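Local atomic coordinates of increased recombination centers protein 6 (PDB entry 3UC9), a protein that serves as a clathrin coat accessory factor related to small G proteins and is involved in gross chromosomal rearrangements and telomere healing. Residues E141-N152 with N161-K169; F50-K61 with H73-C81. One frame throughout, in Å; residues are numbered along the deposited sequence.

How the contacts relate
Both contacts belong to one mixed six-stranded sheet, in which strands 59-66 and 163-167 are the two outermost of the chain. Contact 2 comes first along the chain: it takes the end of helix 39-50, the loop after it, and the start of strand 59-66 with its hairpin partner 71-81. Contact 1 follows, within the beta-alpha-beta unit formed by strand 133-138, helix 145-155 and strand 163-167. Their centres lie about 24 Å apart on opposite sides of the chain's centre, and their nearest atoms are about 9 Å apart, so they do not touch. Together they finish the two borders of a Rossmann-like domain, consistent with its relation to small G proteins.

Contact 1 of 2, residues E141-N152 with N161-K169; sequences EEVEQDEIDELN and NVIEFVNWK
The ring of Phe165 carries Leu151 over one face and Asn152 at its edge. CB of Leu151 sits over the ring face, 4.0 Å from the centroid, a CH-pi contact offset toward the rim, while its CD1 reaches the CD1 side of the ring. Asn152 OD1 lies in the ring plane near CD2, but its main partner is the backbone: Phe165 N donates to Asn152 OD1 at 2.7 Å, almost straight at 173°. The other end of the same amide closes the pair, Asn152 ND2 giving its hydrogen to Phe165 O at 3.0 Å, in the amide plane. Both acceptors are met on a lone pair. CG of Asn152 stands beside its own backbone N (chi1 -77°), which turns the amide from the helix flank to the strand.

Phe165 O also accepts from a water, at 2.9 Å, which in turn accepts from Gln145 NE2; that nitrogen donates a second, straight bond to Asp149 OD1 one helical turn on. Ile148 points at the strand, its CG2 against the Phe165 carbonyl and CB, its CG1 and CD1 against OD1 of Asn167. The Asn167 amide is shared: ND2 bonds weakly to Val143 O (3.0 Å), and OD1 accepts from Asn138 of the neighbouring strand. Beyond it the extended chain of Lys169 brings NZ to Glu141 O in a weak bond of 3.3 Å.

Helix 145-152 and strand 163-167 run antiparallel, at 174° with axes 7.7 Å apart, as befits the helix-to-strand return of a beta-alpha-beta unit. On this side of the edge strand, Asn152 directly, and Gln145 through the water, satisfy the outward N-H and C=O of Phe165, and so probably leave little for a further strand to pair with here.

Contact 2 of 2, residues F50-K61 with H73-C81; sequences FHCSSTGISIVK and HFDLYIDSC
Leu76 CD1 rests over one face of the Phe50 ring, 4.2 Å from its centroid, on the buried side of the contact. The Phe74 ring meets Phe50 obliquely, with planes at 48° and CZ 3.7 Å from Phe50 CD1. Leu76 holds CG anti to its backbone N (chi1 -166°), which aims the branch inward so that CD1 meets the ring and CD2 meets Cys52 SG. Val60 CB packs on Leu76 CB, and Ile78 CD1 touches Val60 CG2 and Ser54 CB; Leu46 of helix 39-50 lies against Leu76 and Ile78 from the same side. An alanine in place of Phe50 would probably leave a gap between Phe74 and Leu76 CD1, with the Leu76 methyl deprived of its ring face.

The solvent side carries Ile59 and Tyr77, a non-hydrogen-bonded pair, with Ile59 CD1 3.5 Å from Tyr77 CD1; Ile59 is exposed. Lys61 is exposed too: its alkyl chain passes Asp75, but NZ stays 5.6 Å from Asp75 OD2, whose salt bridge is with Lys29. Exposed Ile57 makes a tight spot on this rim, its CD1 3.5 Å from Ser80 CB.

Val60 and Leu76 form a hydrogen-bonded pair, Val60 N to Leu76 O at 2.8 Å and Leu76 N to Val60 O at 2.9 Å. Farther along, Ile78 N donates nearly straight to Ser58 O, whereas Ser58 N to Ile78 O is weak, consistent with a less regular ladder beside the loop. Strands 59-61 and 73-81 run at 171°, the antiparallel edge hairpin of the small G protein (Ras-like) fold, with one face packed beneath helix 39-50.

Contact 1 of 2, residues E141-N152 with N161-K169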
loop_
_atom_site.group_PDB
_atom_site.type_symbol
_atom_site.label_atom_id
_atom_site.label_comp_id
_atom_site.label_asym_id
_atom_site.label_seq_id
_atom_site.Cartn_x
_atom_site.Cartn_y
_atom_site.Cartn_z
ATOM N N GLU A 141 -17.461 -1.342 -5.761
ATOM C CA GLU A 141 -17.591 -1.946 -7.087
ATOM C C GLU A 141 -18.276 -1.043 -8.123
ATOM O O GLU A 141 -18.276 -1.362 -9.314
ATOM C CB GLU A 141 -18.312 -3.300 -6.974
ATOM C CG GLU A 141 -17.618 -4.259 -5.989
ATOM C CD GLU A 141 -18.011 -5.720 -6.159
ATOM O OE1 GLU A 141 -19.006 -5.997 -6.860
ATOM O OE2 GLU A 141 -17.312 -6.594 -5.588
ATOM N N GLU A 142 -18.839 0.083 -7.680
ATOM C CA GLU A 142 -19.468 1.048 -8.591
ATOM C C GLU A 142 -18.457 1.982 -9.266
ATOM O O GLU A 142 -18.805 2.678 -10.221
ATOM C CB GLU A 142 -20.519 1.884 -7.849
ATOM C CG GLU A 142 -21.582 2.518 -8.760
ATOM C CD GLU A 142 -22.505 3.481 -8.018
ATOM O OE1 GLU A 142 -23.019 3.112 -6.936
ATOM O OE2 GLU A 142 -22.720 4.607 -8.522
ATOM N N VAL A 143 -17.218 2.013 -8.769
ATOM C CA VAL A 143 -16.175 2.864 -9.346
ATOM C C VAL A 143 -15.599 2.181 -10.582
ATOM O O VAL A 143 -15.111 1.051 -10.505
ATOM C CB VAL A 143 -15.037 3.143 -8.335
ATOM C CG1 VAL A 143 -13.923 3.961 -8.982
ATOM C CG2 VAL A 143 -15.578 3.857 -7.096
ATOM N N GLU A 144 -15.669 2.860 -11.721
ATOM C CA GLU A 144 -15.159 2.312 -12.972
ATOM C C GLU A 144 -13.694 2.676 -13.134
ATOM O O GLU A 144 -13.195 3.583 -12.482
ATOM C CB GLU A 144 -15.958 2.841 -14.166
ATOM C CG GLU A 144 -17.445 2.536 -14.106
ATOM C CD GLU A 144 -17.784 1.076 -14.383
ATOM O OE1 GLU A 144 -16.872 0.267 -14.651
ATOM O OE2 GLU A 144 -18.988 0.739 -14.335
ATOM N N GLN A 145 -13.016 1.983 -14.034
ATOM C CA GLN A 145 -11.591 2.216 -14.243
ATOM C C GLN A 145 -11.278 3.642 -14.707
ATOM O O GLN A 145 -10.225 4.171 -14.373
ATOM C CB GLN A 145 -11.013 1.200 -15.224
ATOM C CG GLN A 145 -9.488 1.219 -15.330
ATOM C CD GLN A 145 -8.798 0.923 -14.016
ATOM O OE1 GLN A 145 -9.218 0.053 -13.267
ATOM N NE2 GLN A 145 -7.728 1.652 -13.733
ATOM N N ASP A 146 -12.179 4.267 -15.462
ATOM C CA ASP A 146 -11.951 5.651 -15.901
ATOM C C ASP A 146 -11.782 6.607 -14.715
ATOM O O ASP A 146 -10.974 7.530 -14.766
ATOM C CB ASP A 146 -13.091 6.145 -16.805
ATOM C CG ASP A 146 -13.088 5.478 -18.179
ATOM O OD1 ASP A 146 -12.155 4.709 -18.486
ATOM O OD2 ASP A 146 -14.028 5.729 -18.965
ATOM N N GLU A 147 -12.537 6.371 -13.647
ATOM C CA GLU A 147 -12.452 7.195 -12.444
ATOM C C GLU A 147 -11.112 7.000 -11.738
ATOM O O GLU A 147 -10.484 7.972 -11.304
ATOM C CB GLU A 147 -13.616 6.869 -11.503
ATOM C CG GLU A 147 -13.745 7.794 -10.305
ATOM C CD GLU A 147 -15.050 7.596 -9.540
ATOM O OE1 GLU A 147 -16.070 7.227 -10.161
ATOM O OE2 GLU A 147 -15.055 7.825 -8.313
ATOM N N ILE A 148 -10.681 5.741 -11.637
ATOM C CA ILE A 148 -9.366 5.390 -11.110
ATOM C C ILE A 148 -8.255 6.007 -11.968
ATOM O O ILE A 148 -7.306 6.591 -11.448
ATOM C CB ILE A 148 -9.186 3.846 -11.089
ATOM C CG1 ILE A 148 -10.167 3.177 -10.105
ATOM C CG2 ILE A 148 -7.741 3.468 -10.783
ATOM C CD1 ILE A 148 -10.115 3.723 -8.673
ATOM N N ASP A 149 -8.385 5.870 -13.288
ATOM C CA ASP A 149 -7.406 6.417 -14.233
ATOM C C ASP A 149 -7.189 7.917 -14.032
ATOM O O ASP A 149 -6.050 8.388 -14.094
ATOM C CB ASP A 149 -7.843 6.175 -15.682
ATOM C CG ASP A 149 -7.702 4.725 -16.129
ATOM O OD1 ASP A 149 -7.004 3.917 -15.490
ATOM O OD2 ASP A 149 -8.305 4.403 -17.179
ATOM N N GLU A 150 -8.271 8.656 -13.780
ATOM C CA GLU A 150 -8.183 10.106 -13.577
ATOM C C GLU A 150 -7.410 10.436 -12.301
ATOM O O GLU A 150 -6.587 11.342 -12.292
ATOM C CB GLU A 150 -9.575 10.737 -13.527
ATOM C CG GLU A 150 -10.232 10.895 -14.904
ATOM C CD GLU A 150 -11.440 11.819 -14.887
ATOM O OE1 GLU A 150 -11.471 12.767 -14.067
ATOM O OE2 GLU A 150 -12.357 11.607 -15.709
ATOM N N LEU A 151 -7.673 9.688 -11.233
ATOM C CA LEU A 151 -6.902 9.829 -9.991
ATOM C C LEU A 151 -5.421 9.525 -10.181
ATOM O O LEU A 151 -4.564 10.217 -9.620
ATOM C CB LEU A 151 -7.471 8.931 -8.895
ATOM C CG LEU A 151 -8.815 9.426 -8.361
ATOM C CD1 LEU A 151 -9.513 8.351 -7.554
ATOM C CD2 LEU A 151 -8.613 10.688 -7.533
ATOM N N ASN A 152 -5.115 8.494 -10.960
ATOM C CA ASN A 152 -3.729 8.139 -11.249
ATOM C C ASN A 152 -3.005 9.187 -12.103
ATOM O O ASN A 152 -1.830 9.454 -11.892
ATOM C CB ASN A 152 -3.646 6.737 -11.866
ATOM C CG ASN A 152 -3.819 5.642 -10.833
ATOM O OD1 ASN A 152 -3.527 5.841 -9.647
ATOM N ND2 ASN A 152 -4.309 4.490 -11.265
ATOM N N ASN A 161 7.591 9.143 -4.876
ATOM C CA ASN A 161 6.957 7.863 -4.549
ATOM C C ASN A 161 6.108 7.294 -5.669
ATOM O O ASN A 161 5.496 8.047 -6.433
ATOM C CB ASN A 161 6.027 8.041 -3.347
ATOM C CG ASN A 161 6.678 8.755 -2.203
ATOM O OD1 ASN A 161 6.923 9.966 -2.257
ATOM N ND2 ASN A 161 6.942 8.028 -1.146
ATOM N N VAL A 162 6.070 5.967 -5.763
ATOM C CA VAL A 162 5.079 5.288 -6.581
ATOM C C VAL A 162 3.758 5.386 -5.828
ATOM O O VAL A 162 3.651 4.928 -4.685
ATOM C CB VAL A 162 5.454 3.813 -6.820
ATOM C CG1 VAL A 162 4.307 3.062 -7.523
ATOM C CG2 VAL A 162 6.761 3.728 -7.623
ATOM N N ILE A 163 2.775 6.018 -6.453
ATOM C CA ILE A 163 1.443 6.154 -5.867
ATOM C C ILE A 163 0.473 5.632 -6.898
ATOM O O ILE A 163 0.520 6.062 -8.045
ATOM C CB ILE A 163 1.083 7.613 -5.566
ATOM C CG1 ILE A 163 2.086 8.233 -4.597
ATOM C CG2 ILE A 163 -0.347 7.705 -5.004
ATOM C CD1 ILE A 163 1.825 9.683 -4.312
ATOM N N GLU A 164 -0.387 4.702 -6.508
ATOM C CA GLU A 164 -1.366 4.194 -7.444
ATOM C C GLU A 164 -2.689 3.802 -6.806
ATOM O O GLU A 164 -2.728 3.124 -5.785
ATOM C CB GLU A 164 -0.794 3.014 -8.219
ATOM C CG GLU A 164 -1.471 2.794 -9.557
ATOM C CD GLU A 164 -0.596 2.065 -10.560
ATOM O OE1 GLU A 164 0.580 2.451 -10.737
ATOM O OE2 GLU A 164 -1.094 1.106 -11.179
ATOM N N PHE A 165 -3.769 4.227 -7.458
ATOM C CA PHE A 165 -5.117 3.787 -7.123
ATOM C C PHE A 165 -5.435 2.529 -7.939
ATOM O O PHE A 165 -5.167 2.487 -9.141
ATOM C CB PHE A 165 -6.137 4.888 -7.451
ATOM C CG PHE A 165 -6.033 6.092 -6.550
ATOM C CD1 PHE A 165 -6.903 6.249 -5.483
ATOM C CD2 PHE A 165 -5.048 7.048 -6.750
ATOM C CE1 PHE A 165 -6.803 7.355 -4.640
ATOM C CE2 PHE A 165 -4.948 8.153 -5.917
ATOM C CZ PHE A 165 -5.833 8.305 -4.867
ATOM N N VAL A 166 -5.993 1.513 -7.280
ATOM C CA VAL A 166 -6.304 0.224 -7.928
ATOM C C VAL A 166 -7.680 -0.277 -7.481
ATOM O O VAL A 166 -8.009 -0.222 -6.299
ATOM C CB VAL A 166 -5.223 -0.840 -7.579
ATOM C CG1 VAL A 166 -5.559 -2.191 -8.222
ATOM C CG2 VAL A 166 -3.845 -0.395 -8.051
ATOM N N ASN A 167 -8.498 -0.749 -8.425
ATOM C CA ASN A 167 -9.754 -1.407 -8.090
ATOM C C ASN A 167 -9.508 -2.872 -7.734
ATOM O O ASN A 167 -8.734 -3.549 -8.412
ATOM C CB ASN A 167 -10.727 -1.350 -9.275
ATOM C CG ASN A 167 -11.601 -0.118 -9.273
ATOM O OD1 ASN A 167 -11.751 0.551 -8.259
ATOM N ND2 ASN A 167 -12.220 0.173 -10.428
ATOM N N TRP A 168 -10.178 -3.358 -6.688
ATOM C CA TRP A 168 -10.152 -4.777 -6.337
ATOM C C TRP A 168 -11.549 -5.289 -5.961
ATOM O O TRP A 168 -12.160 -4.806 -5.012
ATOM C CB TRP A 168 -9.162 -5.030 -5.203
ATOM C CG TRP A 168 -9.065 -6.471 -4.799
ATOM C CD1 TRP A 168 -8.779 -7.538 -5.609
ATOM C CD2 TRP A 168 -9.252 -7.000 -3.489
ATOM N NE1 TRP A 168 -8.776 -8.705 -4.873
ATOM C CE2 TRP A 168 -9.068 -8.401 -3.569
ATOM C CE3 TRP A 168 -9.560 -6.427 -2.247
ATOM C CZ2 TRP A 168 -9.175 -9.237 -2.453
ATOM C CZ3 TRP A 168 -9.673 -7.260 -1.138
ATOM C CH2 TRP A 168 -9.478 -8.653 -1.253
ATOM N N LYS A 169 -12.029 -6.279 -6.714
ATOM C CA LYS A 169 -13.371 -6.853 -6.540
ATOM C C LYS A 169 -13.302 -8.340 -6.198
ATOM O O LYS A 169 -12.609 -8.735 -5.256
ATOM C CB LYS A 169 -14.188 -6.652 -7.821
ATOM C CG LYS A 169 -14.296 -5.182 -8.237
ATOM C CD LYS A 169 -15.157 -4.989 -9.483
ATOM C CE LYS A 169 -15.230 -3.511 -9.866
ATOM N NZ LYS A 169 -16.131 -3.254 -11.028
HETATM O O HOH W 1 -5.457 1.003 -11.585
#

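Contact 2 of 2, residues F50-K61 with H73-C81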
loop_
_atom_site.group_PDB
_atom_site.type_symbol
_atom_site.label_atom_id
_atom_site.label_comp_id
_atom_site.label_asym_id
_atom_site.label_seq_id
_atom_site.Cartn_x
_atom_site.Cartn_y
_atom_site.Cartn_z
ATOM N N PHE A 50 -0.405 -11.952 -0.088
ATOM C CA PHE A 50 0.740 -12.348 0.742
ATOM C C PHE A 50 0.672 -13.771 1.281
ATOM O O PHE A 50 1.617 -14.222 1.925
ATOM C CB PHE A 50 0.894 -11.393 1.922
ATOM C CG PHE A 50 1.153 -9.976 1.520
ATOM C CD1 PHE A 50 2.331 -9.627 0.887
ATOM C CD2 PHE A 50 0.230 -8.985 1.788
ATOM C CE1 PHE A 50 2.573 -8.316 0.525
ATOM C CE2 PHE A 50 0.467 -7.685 1.426
ATOM C CZ PHE A 50 1.640 -7.345 0.796
ATOM N N HIS A 51 -0.438 -14.465 1.038
ATOM C CA HIS A 51 -0.643 -15.819 1.563
ATOM C C HIS A 51 -0.462 -15.845 3.077
ATOM O O HIS A 51 0.178 -16.742 3.638
ATOM C CB HIS A 51 0.274 -16.808 0.843
ATOM C CG HIS A 51 0.226 -16.671 -0.646
ATOM N ND1 HIS A 51 1.268 -16.150 -1.381
ATOM C CD2 HIS A 51 -0.764 -16.939 -1.533
ATOM C CE1 HIS A 51 0.934 -16.129 -2.660
ATOM N NE2 HIS A 51 -0.295 -16.601 -2.779
ATOM N N CYS A 52 -1.062 -14.844 3.719
ATOM C CA CYS A 52 -0.980 -14.643 5.151
ATOM C C CYS A 52 -2.368 -14.822 5.756
ATOM O O CYS A 52 -3.269 -14.025 5.494
ATOM C CB CYS A 52 -0.460 -13.234 5.441
ATOM S SG CYS A 52 -0.326 -12.843 7.188
ATOM N N SER A 53 -2.534 -15.877 6.551
ATOM C CA SER A 53 -3.794 -16.152 7.241
ATOM C C SER A 53 -3.825 -15.453 8.601
ATOM O O SER A 53 -3.611 -16.080 9.643
ATOM C CB SER A 53 -3.993 -17.663 7.417
ATOM O OG SER A 53 -4.143 -18.307 6.163
ATOM N N SER A 54 -4.095 -14.152 8.577
ATOM C CA SER A 54 -4.173 -13.345 9.791
ATOM C C SER A 54 -5.508 -13.539 10.508
ATOM O O SER A 54 -6.424 -14.191 9.992
ATOM C CB SER A 54 -3.993 -11.861 9.456
ATOM O OG SER A 54 -5.070 -11.380 8.663
ATOM N N THR A 55 -5.592 -12.972 11.710
ATOM C CA THR A 55 -6.833 -12.922 12.482
ATOM C C THR A 55 -7.359 -11.478 12.611
ATOM O O THR A 55 -8.564 -11.265 12.762
ATOM C CB THR A 55 -6.637 -13.554 13.882
ATOM O OG1 THR A 55 -5.580 -12.879 14.578
ATOM C CG2 THR A 55 -6.293 -15.042 13.756
ATOM N N GLY A 56 -6.454 -10.501 12.542
ATOM C CA GLY A 56 -6.806 -9.080 12.626
ATOM C C GLY A 56 -5.557 -8.203 12.651
ATOM O O GLY A 56 -4.595 -8.471 11.930
ATOM N N ILE A 57 -5.569 -7.170 13.496
ATOM C CA ILE A 57 -4.444 -6.232 13.634
ATOM C C ILE A 57 -3.248 -6.896 14.340
ATOM O O ILE A 57 -3.365 -7.294 15.491
ATOM C CB ILE A 57 -4.852 -4.981 14.464
ATOM C CG1 ILE A 57 -6.000 -4.209 13.795
ATOM C CG2 ILE A 57 -3.667 -4.049 14.646
ATOM C CD1 ILE A 57 -6.485 -3.024 14.617
ATOM N N SER A 58 -2.114 -7.004 13.644
ATOM C CA SER A 58 -0.938 -7.710 14.153
ATOM C C SER A 58 0.362 -7.388 13.381
ATOM O O SER A 58 0.354 -6.685 12.368
ATOM C CB SER A 58 -1.189 -9.234 14.191
ATOM O OG SER A 58 -1.710 -9.751 12.972
ATOM N N ILE A 59 1.475 -7.893 13.911
ATOM C CA ILE A 59 2.791 -7.763 13.302
ATOM C C ILE A 59 3.257 -9.147 12.864
ATOM O O ILE A 59 3.488 -10.033 13.705
ATOM C CB ILE A 59 3.829 -7.204 14.307
ATOM C CG1 ILE A 59 3.349 -5.896 14.943
ATOM C CG2 ILE A 59 5.173 -7.012 13.641
ATOM C CD1 ILE A 59 3.032 -4.813 13.971
ATOM N N VAL A 60 3.386 -9.337 11.555
ATOM C CA VAL A 60 3.814 -10.612 10.998
ATOM C C VAL A 60 5.225 -10.472 10.425
ATOM O O VAL A 60 5.408 -9.913 9.348
ATOM C CB VAL A 60 2.832 -11.102 9.923
ATOM C CG1 VAL A 60 3.135 -12.550 9.543
ATOM C CG2 VAL A 60 1.395 -10.961 10.415
ATOM N N LYS A 61 6.218 -10.996 11.144
ATOM C CA LYS A 61 7.623 -10.744 10.805
ATOM C C LYS A 61 8.235 -11.783 9.880
ATOM O O LYS A 61 7.791 -12.929 9.849
ATOM C CB LYS A 61 8.468 -10.653 12.080
ATOM C CG LYS A 61 8.110 -9.482 12.977
ATOM C CD LYS A 61 9.157 -9.322 14.067
ATOM C CE LYS A 61 8.844 -8.155 14.984
ATOM N NZ LYS A 61 9.896 -7.963 16.015
ATOM N N HIS A 73 13.276 -10.260 2.519
ATOM C CA HIS A 73 12.479 -10.533 3.704
ATOM C C HIS A 73 11.879 -9.234 4.219
ATOM O O HIS A 73 12.584 -8.224 4.316
ATOM C CB HIS A 73 13.337 -11.206 4.777
ATOM C CG HIS A 73 13.782 -12.587 4.399
ATOM N ND1 HIS A 73 13.187 -13.725 4.902
ATOM C CD2 HIS A 73 14.744 -13.012 3.547
ATOM C CE1 HIS A 73 13.769 -14.791 4.382
ATOM N NE2 HIS A 73 14.719 -14.387 3.557
ATOM N N PHE A 74 10.582 -9.261 4.532
ATOM C CA PHE A 74 9.869 -8.059 4.986
ATOM C C PHE A 74 8.923 -8.374 6.152
ATOM O O PHE A 74 8.591 -9.540 6.414
ATOM C CB PHE A 74 9.101 -7.403 3.824
ATOM C CG PHE A 74 7.869 -8.158 3.399
ATOM C CD1 PHE A 74 6.613 -7.737 3.794
ATOM C CD2 PHE A 74 7.974 -9.300 2.619
ATOM C CE1 PHE A 74 5.482 -8.432 3.411
ATOM C CE2 PHE A 74 6.859 -10.003 2.251
ATOM C CZ PHE A 74 5.606 -9.568 2.645
ATOM N N ASP A 75 8.509 -7.319 6.849
ATOM C CA ASP A 75 7.553 -7.411 7.944
ATOM C C ASP A 75 6.220 -6.800 7.492
ATOM O O ASP A 75 6.200 -5.736 6.884
ATOM C CB ASP A 75 8.071 -6.651 9.159
ATOM C CG ASP A 75 9.306 -7.283 9.785
ATOM O OD1 ASP A 75 9.639 -8.448 9.466
ATOM O OD2 ASP A 75 9.940 -6.606 10.630
ATOM N N LEU A 76 5.124 -7.476 7.818
ATOM C CA LEU A 76 3.787 -7.012 7.532
ATOM C C LEU A 76 3.209 -6.416 8.813
ATOM O O LEU A 76 3.164 -7.079 9.856
ATOM C CB LEU A 76 2.932 -8.183 7.037
ATOM C CG LEU A 76 1.585 -7.933 6.377
ATOM C CD1 LEU A 76 1.768 -7.205 5.045
ATOM C CD2 LEU A 76 0.870 -9.249 6.160
ATOM N N TYR A 77 2.816 -5.151 8.734
ATOM C CA TYR A 77 2.085 -4.483 9.803
ATOM C C TYR A 77 0.626 -4.345 9.374
ATOM O O TYR A 77 0.324 -3.719 8.353
ATOM C CB TYR A 77 2.664 -3.089 10.062
ATOM C CG TYR A 77 4.087 -3.020 10.597
ATOM C CD1 TYR A 77 4.773 -4.150 11.049
ATOM C CD2 TYR A 77 4.731 -1.789 10.702
ATOM C CE1 TYR A 77 6.074 -4.048 11.548
ATOM C CE2 TYR A 77 6.018 -1.681 11.215
ATOM C CZ TYR A 77 6.681 -2.804 11.639
ATOM O OH TYR A 77 7.955 -2.674 12.152
ATOM N N ILE A 78 -0.281 -4.946 10.131
ATOM C CA ILE A 78 -1.704 -4.910 9.814
ATOM C C ILE A 78 -2.372 -4.004 10.843
ATOM O O ILE A 78 -2.198 -4.194 12.051
ATOM C CB ILE A 78 -2.329 -6.306 9.843
ATOM C CG1 ILE A 78 -1.551 -7.260 8.925
ATOM C CG2 ILE A 78 -3.809 -6.239 9.420
ATOM C CD1 ILE A 78 -1.772 -8.715 9.239
ATOM N N ASP A 79 -3.087 -2.991 10.365
ATOM C CA ASP A 79 -3.726 -2.028 11.246
ATOM C C ASP A 79 -5.139 -1.724 10.750
ATOM O O ASP A 79 -5.523 -2.074 9.619
ATOM C CB ASP A 79 -2.904 -0.736 11.321
ATOM C CG ASP A 79 -3.099 0.038 12.628
ATOM O OD1 ASP A 79 -3.906 -0.368 13.496
ATOM O OD2 ASP A 79 -2.431 1.085 12.786
ATOM N N SER A 80 -5.905 -1.090 11.628
ATOM C CA SER A 80 -7.273 -0.689 11.345
ATOM C C SER A 80 -7.518 0.659 11.986
ATOM O O SER A 80 -6.818 1.049 12.925
ATOM C CB SER A 80 -8.255 -1.709 11.922
ATOM O OG SER A 80 -9.574 -1.458 11.485
ATOM N N CYS A 81 -8.527 1.361 11.498
ATOM C CA CYS A 81 -8.898 2.642 12.083
ATOM C C CYS A 81 -10.375 2.901 11.900
ATOM O O CYS A 81 -10.981 2.399 10.963
ATOM C CB CYS A 81 -8.073 3.774 11.456
ATOM S SG CYS A 81 -8.292 4.019 9.684
#